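Local coordinates for protein CsuC (Acinetobacter baumannii, PDB 6FJY) that probably acts as the periplasmic chaperone of Csu pilus assembly, holding pilin subunits such as the tip adhesin CsuE in a pre-assembly complex by donor-strand complementation, at residues 161-175 / 194-207. Numbering follows the deposited sequence.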
ATOM      1  N   SER A 161     -32.134  11.873  12.164  1.00131.16           N
ATOM      2  CA  SER A 161     -31.547  12.765  11.177  1.00120.34           C
ATOM      3  C   SER A 161     -30.423  12.044  10.454  1.00112.33           C
ATOM      4  O   SER A 161     -29.676  11.268  11.060  1.00112.66           O
ATOM      5  CB  SER A 161     -31.017  14.047  11.827  1.00115.29           C
ATOM      6  OG  SER A 161     -32.069  14.803  12.399  1.00113.33           O
ATOM      7  N   GLU A 162     -30.309  12.298   9.153  1.00109.24           N
ATOM      8  CA  GLU A 162     -29.303  11.644   8.329  1.00 95.04           C
ATOM      9  C   GLU A 162     -28.697  12.637   7.349  1.00 89.20           C
ATOM     10  O   GLU A 162     -29.425  13.349   6.651  1.00 71.30           O
ATOM     11  CB  GLU A 162     -29.914  10.459   7.566  1.00 92.90           C
ATOM     12  CG  GLU A 162     -30.284   9.256   8.426  1.00 86.87           C
ATOM     13  CD  GLU A 162     -30.826   8.102   7.595  1.00 90.85           C
ATOM     14  OE1 GLU A 162     -31.303   8.351   6.468  1.00 94.99           O
ATOM     15  OE2 GLU A 162     -30.755   6.942   8.052  1.00 93.85           O
ATOM     16  N   LEU A 163     -27.364  12.685   7.313  1.00 87.07           N
ATOM     17  CA  LEU A 163     -26.628  13.546   6.401  1.00 72.28           C
ATOM     18  C   LEU A 163     -26.427  12.813   5.083  1.00 77.53           C
ATOM     19  O   LEU A 163     -25.944  11.678   5.069  1.00 68.22           O
ATOM     20  CB  LEU A 163     -25.273  13.949   6.983  1.00 73.54           C
ATOM     21  CG  LEU A 163     -24.360  14.738   6.031  1.00 72.36           C
ATOM     22  CD1 LEU A 163     -24.989  16.038   5.611  1.00 67.67           C
ATOM     23  CD2 LEU A 163     -22.982  14.972   6.633  1.00 86.44           C
ATOM     24  N   TYR A 164     -26.771  13.472   3.984  1.00 87.23           N
ATOM     25  CA  TYR A 164     -26.618  12.918   2.645  1.00 77.27           C
ATOM     26  C   TYR A 164     -25.442  13.610   1.966  1.00 72.89           C
ATOM     27  O   TYR A 164     -25.365  14.843   1.963  1.00 66.19           O
ATOM     28  CB  TYR A 164     -27.893  13.117   1.816  1.00 77.13           C
ATOM     29  CG  TYR A 164     -29.104  12.307   2.249  1.00 74.05           C
ATOM     30  CD1 TYR A 164     -29.777  12.593   3.433  1.00 91.45           C
ATOM     31  CD2 TYR A 164     -29.599  11.287   1.453  1.00 67.34           C
ATOM     32  CE1 TYR A 164     -30.893  11.863   3.822  1.00100.77           C
ATOM     33  CE2 TYR A 164     -30.709  10.559   1.829  1.00 77.21           C
ATOM     34  CZ  TYR A 164     -31.356  10.847   3.010  1.00 91.80           C
ATOM     35  OH  TYR A 164     -32.464  10.111   3.372  1.00 93.30           O
ATOM     36  N   LEU A 165     -24.538  12.821   1.389  1.00 61.17           N
ATOM     37  CA  LEU A 165     -23.410  13.333   0.625  1.00 65.68           C
ATOM     38  C   LEU A 165     -23.479  12.779  -0.789  1.00 65.02           C
ATOM     39  O   LEU A 165     -23.632  11.569  -0.979  1.00 50.96           O
ATOM     40  CB  LEU A 165     -22.082  12.950   1.278  1.00 67.61           C
ATOM     41  CG  LEU A 165     -21.389  13.990   2.162  1.00 71.90           C
ATOM     42  CD1 LEU A 165     -22.384  14.892   2.823  1.00 72.69           C
ATOM     43  CD2 LEU A 165     -20.522  13.295   3.211  1.00 62.89           C
ATOM     44  N   LYS A 166     -23.373  13.659  -1.777  1.00 64.94           N
ATOM     45  CA  LYS A 166     -23.421  13.251  -3.170  1.00 66.33           C
ATOM     46  C   LYS A 166     -22.101  13.595  -3.843  1.00 52.49           C
ATOM     47  O   LYS A 166     -21.521  14.652  -3.592  1.00 50.95           O
ATOM     48  CB  LYS A 166     -24.581  13.921  -3.922  1.00 69.68           C
ATOM     49  CG  LYS A 166     -24.631  13.542  -5.394  1.00 72.36           C
ATOM     50  CD  LYS A 166     -25.754  14.238  -6.149  1.00 71.51           C
ATOM     51  CE  LYS A 166     -27.125  13.762  -5.738  1.00 82.50           C
ATOM     52  NZ  LYS A 166     -28.168  14.616  -6.386  1.00 92.93           N
ATOM     53  N   ASN A 167     -21.608  12.671  -4.654  1.00 55.68           N
ATOM     54  CA  ASN A 167     -20.411  12.878  -5.450  1.00 56.01           C
ATOM     55  C   ASN A 167     -20.818  12.890  -6.919  1.00 52.78           C
ATOM     56  O   ASN A 167     -21.306  11.881  -7.438  1.00 45.99           O
ATOM     57  CB  ASN A 167     -19.390  11.776  -5.176  1.00 52.44           C
ATOM     58  CG  ASN A 167     -18.021  12.119  -5.679  1.00 51.68           C
ATOM     59  OD1 ASN A 167     -17.857  13.017  -6.502  1.00 46.55           O
ATOM     60  ND2 ASN A 167     -17.015  11.395  -5.194  1.00 62.11           N
ATOM     61  N   ASN A 168     -20.614  14.028  -7.580  1.00 53.54           N
ATOM     62  CA  ASN A 168     -20.868  14.180  -9.010  1.00 51.69           C
ATOM     63  C   ASN A 168     -19.607  14.040  -9.850  1.00 51.74           C
ATOM     64  O   ASN A 168     -19.670  14.195 -11.073  1.00 50.95           O
ATOM     65  CB  ASN A 168     -21.547  15.514  -9.275  1.00 63.71           C
ATOM     66  CG  ASN A 168     -22.850  15.635  -8.533  1.00 76.09           C
ATOM     67  OD1 ASN A 168     -23.725  14.774  -8.653  1.00 69.91           O
ATOM     68  ND2 ASN A 168     -22.983  16.687  -7.735  1.00 80.54           N
ATOM     69  N   GLY A 169     -18.452  13.843  -9.210  1.00 59.07           N
ATOM     70  CA  GLY A 169     -17.213  13.630  -9.921  1.00 51.72           C
ATOM     71  C   GLY A 169     -16.990  12.173 -10.290  1.00 49.00           C
ATOM     72  O   GLY A 169     -17.685  11.271  -9.838  1.00 44.76           O
ATOM     73  N   GLN A 170     -15.977  11.959 -11.128  1.00 61.39           N
ATOM     74  CA  GLN A 170     -15.614  10.635 -11.610  1.00 60.62           C
ATOM     75  C   GLN A 170     -14.627   9.916 -10.692  1.00 63.28           C
ATOM     76  O   GLN A 170     -14.222   8.792 -11.010  1.00 57.85           O
ATOM     77  CB  GLN A 170     -15.016  10.734 -13.019  1.00 58.95           C
ATOM     78  CG  GLN A 170     -15.907  11.398 -14.082  1.00 63.89           C
ATOM     79  CD  GLN A 170     -16.977  10.466 -14.659  1.00 73.29           C
ATOM     80  OE1 GLN A 170     -17.209   9.365 -14.158  1.00 65.32           O
ATOM     81  NE2 GLN A 170     -17.599  10.897 -15.746  1.00 83.15           N
ATOM     82  N   LYS A 171     -14.209  10.535  -9.581  1.00 55.35           N
ATOM     83  CA  LYS A 171     -13.321   9.885  -8.618  1.00 57.59           C
ATOM     84  C   LYS A 171     -13.927   9.970  -7.221  1.00 49.39           C
ATOM     85  O   LYS A 171     -14.736  10.851  -6.924  1.00 43.37           O
ATOM     86  CB  LYS A 171     -11.919  10.492  -8.591  1.00 44.95           C
ATOM     87  CG  LYS A 171     -11.075  10.193  -9.819  1.00 57.05           C
ATOM     88  CD  LYS A 171      -9.624  10.560  -9.594  1.00 62.73           C
ATOM     89  CE  LYS A 171      -8.884   9.459  -8.823  1.00 60.65           C
ATOM     90  NZ  LYS A 171      -9.237   9.445  -7.386  1.00 63.73           N
ATOM     91  N   PHE A 172     -13.556   9.006  -6.383  1.00 60.07           N
ATOM     92  CA  PHE A 172     -14.061   8.916  -5.019  1.00 46.43           C
ATOM     93  C   PHE A 172     -13.450   9.988  -4.118  1.00 49.89           C
ATOM     94  O   PHE A 172     -12.386  10.549  -4.389  1.00 43.89           O
ATOM     95  CB  PHE A 172     -13.764   7.539  -4.417  1.00 55.93           C
ATOM     96  CG  PHE A 172     -12.297   7.292  -4.146  1.00 54.84           C
ATOM     97  CD1 PHE A 172     -11.447   6.881  -5.167  1.00 54.68           C
ATOM     98  CD2 PHE A 172     -11.764   7.492  -2.881  1.00 55.17           C
ATOM     99  CE1 PHE A 172     -10.093   6.649  -4.926  1.00 60.37           C
ATOM    100  CE2 PHE A 172     -10.404   7.265  -2.629  1.00 56.86           C
ATOM    101  CZ  PHE A 172      -9.567   6.846  -3.657  1.00 45.20           C
ATOM    102  N   ALA A 173     -14.140  10.236  -3.010  1.00 51.47           N
ATOM    103  CA  ALA A 173     -13.652  11.057  -1.917  1.00 46.67           C
ATOM    104  C   ALA A 173     -13.553  10.183  -0.673  1.00 52.42           C
ATOM    105  O   ALA A 173     -14.476   9.418  -0.379  1.00 44.17           O
ATOM    106  CB  ALA A 173     -14.576  12.248  -1.653  1.00 54.54           C
ATOM    107  N   ARG A 174     -12.414  10.253   0.016  1.00 53.49           N
ATOM    108  CA  ARG A 174     -12.238   9.618   1.323  1.00 56.77           C
ATOM    109  C   ARG A 174     -12.183  10.755   2.342  1.00 60.99           C
ATOM    110  O   ARG A 174     -11.162  11.435   2.480  1.00 49.11           O
ATOM    111  CB  ARG A 174     -10.996   8.720   1.369  1.00 52.66           C
ATOM    112  CG  ARG A 174     -10.872   7.922   2.674  1.00 66.58           C
ATOM    113  CD  ARG A 174      -9.727   6.879   2.704  1.00 74.08           C
ATOM    114  NE  ARG A 174      -8.611   7.240   1.845  1.00 83.78           N
ATOM    115  CZ  ARG A 174      -8.217   6.543   0.784  1.00 68.21           C
ATOM    116  NH1 ARG A 174      -8.841   5.429   0.438  1.00 59.50           N
ATOM    117  NH2 ARG A 174      -7.201   6.972   0.054  1.00 71.88           N
ATOM    118  N   LEU A 175     -13.301  10.976   3.025  1.00 61.46           N
ATOM    119  CA  LEU A 175     -13.457  12.089   3.943  1.00 63.57           C
ATOM    120  C   LEU A 175     -13.162  11.641   5.366  1.00 66.67           C
ATOM    121  O   LEU A 175     -13.557  10.545   5.777  1.00 58.68           O
ATOM    122  CB  LEU A 175     -14.869  12.655   3.865  1.00 68.28           C
ATOM    123  CG  LEU A 175     -15.341  13.153   2.503  1.00 67.32           C
ATOM    124  CD1 LEU A 175     -16.766  13.640   2.630  1.00 64.43           C
ATOM    125  CD2 LEU A 175     -14.430  14.251   1.959  1.00 71.90           C
ATOM    126  N   PHE A 194     -13.368   7.526   8.984  1.00 67.79           N
ATOM    127  CA  PHE A 194     -13.400   7.983   7.610  1.00 71.75           C
ATOM    128  C   PHE A 194     -14.803   7.797   7.055  1.00 69.66           C
ATOM    129  O   PHE A 194     -15.673   7.185   7.681  1.00 53.78           O
ATOM    130  CB  PHE A 194     -12.358   7.243   6.743  1.00 67.97           C
ATOM    131  CG  PHE A 194     -12.571   5.750   6.653  1.00 72.50           C
ATOM    132  CD1 PHE A 194     -13.436   5.211   5.711  1.00 63.15           C
ATOM    133  CD2 PHE A 194     -11.865   4.881   7.472  1.00 78.78           C
ATOM    134  CE1 PHE A 194     -13.626   3.826   5.620  1.00 70.95           C
ATOM    135  CE2 PHE A 194     -12.040   3.500   7.374  1.00 76.52           C
ATOM    136  CZ  PHE A 194     -12.925   2.971   6.450  1.00 66.08           C
ATOM    137  N   GLY A 195     -15.014   8.356   5.869  1.00 79.11           N
ATOM    138  CA  GLY A 195     -16.216   8.100   5.111  1.00 65.55           C
ATOM    139  C   GLY A 195     -15.938   8.139   3.626  1.00 59.54           C
ATOM    140  O   GLY A 195     -15.298   9.071   3.132  1.00 53.99           O
ATOM    141  N   TYR A 196     -16.450   7.154   2.897  1.00 68.29           N
ATOM    142  CA  TYR A 196     -16.259   7.048   1.459  1.00 56.57           C
ATOM    143  C   TYR A 196     -17.504   7.573   0.761  1.00 58.89           C
ATOM    144  O   TYR A 196     -18.624   7.203   1.124  1.00 45.61           O
ATOM    145  CB  TYR A 196     -16.009   5.607   1.027  1.00 57.63           C
ATOM    146  CG  TYR A 196     -14.576   5.145   1.121  1.00 54.16           C
ATOM    147  CD1 TYR A 196     -13.658   5.417   0.095  1.00 43.84           C
ATOM    148  CD2 TYR A 196     -14.138   4.437   2.233  1.00 45.84           C
ATOM    149  CE1 TYR A 196     -12.330   5.000   0.199  1.00 58.44           C
ATOM    150  CE2 TYR A 196     -12.824   4.021   2.346  1.00 63.56           C
ATOM    151  CZ  TYR A 196     -11.923   4.295   1.326  1.00 49.97           C
ATOM    152  OH  TYR A 196     -10.630   3.861   1.452  1.00 46.47           O
ATOM    153  N   VAL A 197     -17.307   8.481  -0.195  1.00 52.41           N
ATOM    154  CA  VAL A 197     -18.347   8.858  -1.145  1.00 59.22           C
ATOM    155  C   VAL A 197     -17.826   8.480  -2.525  1.00 49.50           C
ATOM    156  O   VAL A 197     -16.988   9.178  -3.105  1.00 42.72           O
ATOM    157  CB  VAL A 197     -18.708  10.341  -1.059  1.00 64.92           C
ATOM    158  CG1 VAL A 197     -19.943  10.626  -1.886  1.00 67.85           C
ATOM    159  CG2 VAL A 197     -18.942  10.732   0.386  1.00 52.54           C
ATOM    160  N   LEU A 198     -18.322   7.373  -3.057  1.00 58.70           N
ATOM    161  CA  LEU A 198     -17.847   6.872  -4.331  1.00 58.72           C
ATOM    162  C   LEU A 198     -18.278   7.799  -5.466  1.00 58.86           C
ATOM    163  O   LEU A 198     -19.231   8.577  -5.351  1.00 42.81           O
ATOM    164  CB  LEU A 198     -18.371   5.453  -4.565  1.00 56.98           C
ATOM    165  CG  LEU A 198     -17.821   4.348  -3.654  1.00 58.47           C
ATOM    166  CD1 LEU A 198     -18.481   3.034  -3.977  1.00 62.09           C
ATOM    167  CD2 LEU A 198     -16.288   4.209  -3.782  1.00 48.72           C
ATOM    168  N   SER A 199     -17.555   7.687  -6.579  1.00 58.69           N
ATOM    169  CA  SER A 199     -17.840   8.476  -7.774  1.00 59.29           C
ATOM    170  C   SER A 199     -19.266   8.251  -8.265  1.00 59.34           C
ATOM    171  O   SER A 199     -19.758   7.118  -8.312  1.00 51.66           O
ATOM    172  CB  SER A 199     -16.861   8.097  -8.879  1.00 60.71           C
ATOM    173  OG  SER A 199     -17.114   6.766  -9.272  1.00 42.53           O
ATOM    174  N   ASN A 200     -19.921   9.340  -8.659  1.00 68.68           N
ATOM    175  CA  ASN A 200     -21.272   9.282  -9.216  1.00 53.29           C
ATOM    176  C   ASN A 200     -22.212   8.506  -8.293  1.00 52.35           C
ATOM    177  O   ASN A 200     -22.964   7.626  -8.718  1.00 49.84           O
ATOM    178  CB  ASN A 200     -21.258   8.683 -10.623  1.00 58.89           C
ATOM    179  CG  ASN A 200     -20.229   9.340 -11.529  1.00 64.61           C
ATOM    180  OD1 ASN A 200     -20.436  10.446 -12.027  1.00 55.46           O
ATOM    181  ND2 ASN A 200     -19.124   8.645 -11.767  1.00 85.89           N
ATOM    182  N   SER A 201     -22.142   8.826  -7.006  1.00 62.59           N
ATOM    183  CA  SER A 201     -22.896   8.105  -5.990  1.00 59.50           C
ATOM    184  C   SER A 201     -23.356   9.072  -4.911  1.00 50.32           C
ATOM    185  O   SER A 201     -22.852  10.190  -4.794  1.00 46.38           O
ATOM    186  CB  SER A 201     -22.056   6.983  -5.356  1.00 45.23           C
ATOM    187  OG  SER A 201     -21.518   6.116  -6.345  1.00 45.02           O
ATOM    188  N   THR A 202     -24.314   8.613  -4.114  1.00 64.86           N
ATOM    189  CA  THR A 202     -24.800   9.337  -2.951  1.00 72.49           C
ATOM    190  C   THR A 202     -24.893   8.358  -1.790  1.00 69.59           C
ATOM    191  O   THR A 202     -25.324   7.214  -1.975  1.00 49.91           O
ATOM    192  CB  THR A 202     -26.183   9.988  -3.198  1.00 77.20           C
ATOM    193  OG1 THR A 202     -26.109  10.924  -4.284  1.00 62.97           O
ATOM    194  CG2 THR A 202     -26.699  10.702  -1.940  1.00 53.16           C
ATOM    195  N   VAL A 203     -24.456   8.800  -0.601  1.00 64.73           N
ATOM    196  CA  VAL A 203     -24.564   8.005   0.615  1.00 53.68           C
ATOM    197  C   VAL A 203     -25.106   8.880   1.729  1.00 56.56           C
ATOM    198  O   VAL A 203     -25.058  10.109   1.664  1.00 63.43           O
ATOM    199  CB  VAL A 203     -23.227   7.379   1.054  1.00 66.68           C
ATOM    200  CG1 VAL A 203     -23.084   6.004   0.459  1.00 77.51           C
ATOM    201  CG2 VAL A 203     -22.070   8.267   0.667  1.00 71.94           C
ATOM    202  N   LYS A 204     -25.613   8.224   2.774  1.00 68.72           N
ATOM    203  CA  LYS A 204     -26.178   8.916   3.925  1.00 84.57           C
ATOM    204  C   LYS A 204     -25.574   8.380   5.217  1.00 83.19           C
ATOM    205  O   LYS A 204     -25.150   7.223   5.292  1.00 68.01           O
ATOM    206  CB  LYS A 204     -27.709   8.813   3.960  1.00 91.62           C
ATOM    207  CG  LYS A 204     -28.292   7.428   3.724  1.00100.84           C
ATOM    208  CD  LYS A 204     -29.814   7.519   3.691  1.00110.39           C
ATOM    209  CE  LYS A 204     -30.478   6.171   3.487  1.00116.86           C
ATOM    210  NZ  LYS A 204     -31.971   6.300   3.501  1.00123.00           N
ATOM    211  N   PHE A 205     -25.539   9.237   6.238  1.00 93.45           N
ATOM    212  CA  PHE A 205     -24.932   8.866   7.510  1.00 93.29           C
ATOM    213  C   PHE A 205     -25.881   9.156   8.667  1.00 97.10           C
ATOM    214  O   PHE A 205     -27.042   9.516   8.453  1.00 89.96           O
ATOM    215  CB  PHE A 205     -23.640   9.655   7.728  1.00 96.78           C
ATOM    216  CG  PHE A 205     -22.518   9.259   6.817  1.00 95.57           C
ATOM    217  CD1 PHE A 205     -22.414   7.970   6.326  1.00 98.73           C
ATOM    218  CD2 PHE A 205     -21.571  10.191   6.438  1.00 96.56           C
ATOM    219  CE1 PHE A 205     -21.376   7.616   5.477  1.00 89.77           C
ATOM    220  CE2 PHE A 205     -20.533   9.843   5.593  1.00 95.17           C
ATOM    221  CZ  PHE A 205     -20.437   8.553   5.109  1.00 82.90           C
ATOM    222  N   ALA A 206     -25.386   9.007   9.893  1.00103.88           N
ATOM    223  CA  ALA A 206     -26.164   9.201  11.112  1.00 99.93           C
ATOM    224  C   ALA A 206     -25.629  10.436  11.825  1.00 96.74           C
ATOM    225  O   ALA A 206     -24.437  10.492  12.147  1.00 96.06           O
ATOM    226  CB  ALA A 206     -26.085   7.969  12.013  1.00109.61           C
ATOM    227  N   ILE A 207     -26.496  11.417  12.081  1.00106.30           N
ATOM    228  CA  ILE A 207     -26.039  12.674  12.671  1.00108.50           C
ATOM    229  C   ILE A 207     -27.059  13.233  13.655  1.00120.83           C
ATOM    230  O   ILE A 207     -28.027  12.558  14.025  1.00121.78           O
ATOM    231  CB  ILE A 207     -25.727  13.726  11.587  1.00100.62           C
ATOM    232  CG1 ILE A 207     -26.894  13.851  10.606  1.00 92.39           C
ATOM    233  CG2 ILE A 207     -24.429  13.402  10.852  1.00100.77           C
ATOM    234  CD1 ILE A 207     -27.690  15.103  10.781  1.00 94.61           C
TER
HETATM  235  O   HOH W   1     -15.924   6.999 -12.482  1.00 46.50           O
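Val197 O is gripped twice, by Asn167 ND2 at 3.0 Å and by Ala173 N at 3.0 Å, the two donors coming from opposite faces of its carbonyl plane. The oxygen lies in the amide plane of Asn167, whose ND2 also donates to Lys171 O. With CG opposite its own N (chi1 -165°), the Asn167 amide also turns OD1 to Gly169 N, closing an Asx turn. Asn200 and Ser201 together face Asn167 as a G1 beta bulge; Asn200 ND2 donates to Gln170 OE1, entering well above the plane of that amide. Both segments pass from one antiparallel pair, 162-167 with 201-204, to another, 173-175 with 195-197, a two-layered arrangement consistent with the Ig-like second domain of PapD-type chaperones. Between the layers, Val197 CG2 packs on Leu165 CB at 3.9 Å, and Leu165 CD2 meets Phe205 CE2. On the Tyr164 side of the first pair, Lys204 runs alongside the ring, its CB 4.0 Å from the ring centroid and directly over one face; its NZ makes a long salt bridge to Glu162 OE1. On the second pair, Arg174 CG makes a CH-pi contact over one face of the Tyr196 ring, off centre toward the rim, and the bend at chi3 (28°) brings NH1 to Tyr196 OH at 2.6 Å, guanidinium and ring nearly perpendicular. That hydroxyl also hydrogen-bonds the backbone of the partner protein's chain, while Arg174 NH2 is held by Ser226 O.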